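Estrogen receptor (Crassostrea gigas, PDB 4N1Y) is a nuclear hormone receptor of the steroid receptor family that probably regulates transcription, apparently with constitutive activity. Local coordinates at residues L37-V42 and G216-C221. Residues are numbered along the deposited sequence; the frame is centred on the assembly and turned at random.
Sequences LLNSLV and GVVTFC
The F220 ring takes the V42 methyl CG1 over one face in a CH-pi contact, 4.2 Å from CG1 to the ring centroid and offset toward the rim, the two side chains crossing at about a right angle; phenylalanine suits the place because its flat face accepts this methyl while the ring also meets L212 and L228. The second flat group is the N39 carboxamide, whose OD1 accepts a hydrogen bond from T219 N, OD1 to N 3.2 Å; the donor sits 33° out of the carbonyl plane. An asparagine suits this partly exposed position because its short amide can serve a loop N-H; an alanine here would remove that acceptor and would probably loosen the loop at T219. Beside this bond V218 meets V42 tip to tip, CG1 to V42 CG2 at 3.6 Å, while V218 CG2 rests 3.9 Å from L38 CB. V42 holds CG1 anti to the backbone N (chi1 156°), so CG1 lies over the ring while CG2 reaches V218 and also ring atom CZ. L38, V42 and V218 are buried, as befits aliphatic side chains that also touch helix 187-215. The arrangement packs the loop joining helices 187-215 and 222-229 against helix 34-56, within the mostly helical ligand-binding fold of nuclear receptors.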
ATOM      1  N   LEU B  37       5.742  14.597 -23.677  1.00 61.61           N
ATOM      2  CA  LEU B  37       6.361  13.700 -22.713  1.00 56.65           C
ATOM      3  C   LEU B  37       5.476  12.502 -22.427  1.00 62.76           C
ATOM      4  O   LEU B  37       5.945  11.361 -22.423  1.00 70.65           O
ATOM      5  CB  LEU B  37       6.671  14.425 -21.402  1.00 58.94           C
ATOM      6  CG  LEU B  37       7.783  15.477 -21.380  1.00 70.21           C
ATOM      7  CD1 LEU B  37       7.883  16.112 -20.008  1.00 71.15           C
ATOM      8  CD2 LEU B  37       9.107  14.841 -21.755  1.00 64.53           C
ATOM      9  N   LEU B  38       4.199  12.764 -22.172  1.00 59.41           N
ATOM     10  CA  LEU B  38       3.267  11.701 -21.822  1.00 59.47           C
ATOM     11  C   LEU B  38       3.112  10.640 -22.903  1.00 66.66           C
ATOM     12  O   LEU B  38       2.925   9.463 -22.584  1.00 61.49           O
ATOM     13  CB  LEU B  38       1.896  12.286 -21.504  1.00 63.40           C
ATOM     14  CG  LEU B  38       1.764  12.932 -20.132  1.00 61.59           C
ATOM     15  CD1 LEU B  38       0.343  13.446 -19.878  1.00 58.15           C
ATOM     16  CD2 LEU B  38       2.189  11.931 -19.092  1.00 51.79           C
ATOM     17  N   ASN B  39       3.238  11.019 -24.174  1.00 68.33           N
ATOM     18  CA  ASN B  39       3.078  10.007 -25.216  1.00 75.67           C
ATOM     19  C   ASN B  39       4.288   9.082 -25.184  1.00 65.08           C
ATOM     20  O   ASN B  39       4.153   7.883 -25.411  1.00 60.64           O
ATOM     21  CB  ASN B  39       2.877  10.625 -26.627  1.00 80.60           C
ATOM     22  CG  ASN B  39       1.434  11.122 -26.879  1.00 85.75           C
ATOM     23  OD1 ASN B  39       0.483  10.658 -26.255  1.00 93.79           O
ATOM     24  ND2 ASN B  39       1.282  12.060 -27.809  1.00 87.43           N
ATOM     25  N   SER B  40       5.445   9.612 -24.805  1.00 56.56           N
ATOM     26  CA  SER B  40       6.619   8.763 -24.678  1.00 60.21           C
ATOM     27  C   SER B  40       6.479   7.907 -23.425  1.00 55.21           C
ATOM     28  O   SER B  40       6.700   6.699 -23.477  1.00 53.42           O
ATOM     29  CB  SER B  40       7.906   9.585 -24.629  1.00 61.99           C
ATOM     30  OG  SER B  40       8.131  10.244 -25.861  1.00 59.84           O
ATOM     31  N   LEU B  41       6.077   8.524 -22.315  1.00 50.50           N
ATOM     32  CA  LEU B  41       5.864   7.777 -21.075  1.00 61.63           C
ATOM     33  C   LEU B  41       4.810   6.694 -21.226  1.00 60.11           C
ATOM     34  O   LEU B  41       4.994   5.576 -20.768  1.00 45.49           O
ATOM     35  CB  LEU B  41       5.469   8.702 -19.924  1.00 62.77           C
ATOM     36  CG  LEU B  41       6.536   9.671 -19.409  1.00 73.82           C
ATOM     37  CD1 LEU B  41       5.957  10.584 -18.332  1.00 69.95           C
ATOM     38  CD2 LEU B  41       7.757   8.906 -18.878  1.00 72.57           C
ATOM     39  N   VAL B  42       3.712   7.024 -21.891  1.00 76.62           N
ATOM     40  CA  VAL B  42       2.635   6.063 -22.063  1.00 74.56           C
ATOM     41  C   VAL B  42       3.070   4.842 -22.845  1.00 74.91           C
ATOM     42  O   VAL B  42       2.710   3.721 -22.490  1.00 82.17           O
ATOM     43  CB  VAL B  42       1.424   6.699 -22.787  1.00 63.95           C
ATOM     44  CG1 VAL B  42       0.570   5.646 -23.483  1.00 64.40           C
ATOM     45  CG2 VAL B  42       0.609   7.519 -21.819  1.00 65.20           C
ATOM     46  N   GLY B 216      -8.321  11.708 -24.407  1.00 76.65           N
ATOM     47  CA  GLY B 216      -8.218  11.296 -25.797  1.00 73.24           C
ATOM     48  C   GLY B 216      -7.142  11.969 -26.637  1.00 78.47           C
ATOM     49  O   GLY B 216      -7.008  11.688 -27.836  1.00 82.99           O
ATOM     50  N   VAL B 217      -6.370  12.850 -26.007  1.00 75.75           N
ATOM     51  CA  VAL B 217      -5.300  13.559 -26.687  1.00 74.39           C
ATOM     52  C   VAL B 217      -4.084  12.673 -26.734  1.00 75.49           C
ATOM     53  O   VAL B 217      -3.435  12.499 -27.769  1.00 77.94           O
ATOM     54  CB  VAL B 217      -4.940  14.844 -25.974  1.00 74.53           C
ATOM     55  CG1 VAL B 217      -3.749  15.481 -26.655  1.00 75.90           C
ATOM     56  CG2 VAL B 217      -6.124  15.778 -25.969  1.00 73.52           C
ATOM     57  N   VAL B 218      -3.807  12.077 -25.587  1.00 76.50           N
ATOM     58  CA  VAL B 218      -2.679  11.192 -25.480  1.00 84.77           C
ATOM     59  C   VAL B 218      -3.180   9.884 -26.050  1.00 84.88           C
ATOM     60  O   VAL B 218      -4.279   9.424 -25.731  1.00 87.46           O
ATOM     61  CB  VAL B 218      -2.208  11.035 -24.018  1.00 83.88           C
ATOM     62  CG1 VAL B 218      -1.386   9.759 -23.831  1.00 78.03           C
ATOM     63  CG2 VAL B 218      -1.440  12.271 -23.574  1.00 84.88           C
ATOM     64  N   THR B 219      -2.387   9.295 -26.926  1.00 79.90           N
ATOM     65  CA  THR B 219      -2.835   8.097 -27.593  1.00 87.75           C
ATOM     66  C   THR B 219      -2.341   6.837 -26.899  1.00 79.56           C
ATOM     67  O   THR B 219      -1.160   6.699 -26.608  1.00 79.13           O
ATOM     68  CB  THR B 219      -2.394   8.124 -29.048  1.00 96.90           C
ATOM     69  OG1 THR B 219      -0.983   7.911 -29.111  1.00 99.30           O
ATOM     70  CG2 THR B 219      -2.707   9.492 -29.643  1.00100.09           C
ATOM     71  N   PHE B 220      -3.267   5.935 -26.605  1.00 80.11           N
ATOM     72  CA  PHE B 220      -2.920   4.665 -25.969  1.00 83.60           C
ATOM     73  C   PHE B 220      -3.076   3.524 -26.934  1.00 81.55           C
ATOM     74  O   PHE B 220      -4.066   3.489 -27.655  1.00 81.54           O
ATOM     75  CB  PHE B 220      -3.825   4.370 -24.769  1.00 83.09           C
ATOM     76  CG  PHE B 220      -3.640   5.290 -23.604  1.00 77.60           C
ATOM     77  CD1 PHE B 220      -3.123   4.817 -22.409  1.00 74.10           C
ATOM     78  CD2 PHE B 220      -4.030   6.617 -23.684  1.00 81.46           C
ATOM     79  CE1 PHE B 220      -2.969   5.664 -21.317  1.00 74.44           C
ATOM     80  CE2 PHE B 220      -3.881   7.468 -22.600  1.00 82.05           C
ATOM     81  CZ  PHE B 220      -3.353   6.994 -21.415  1.00 74.81           C
ATOM     82  N   CYS B 221      -2.151   2.571 -26.962  1.00 81.57           N
ATOM     83  CA  CYS B 221      -2.485   1.356 -27.694  1.00 81.82           C
ATOM     84  C   CYS B 221      -3.354   0.532 -26.797  1.00 80.04           C
ATOM     85  O   CYS B 221      -3.503   0.828 -25.598  1.00 79.06           O
ATOM     86  CB  CYS B 221      -1.280   0.536 -28.190  1.00 75.93           C
ATOM     87  SG  CYS B 221      -0.616   1.054 -29.795  1.00145.63           S
TER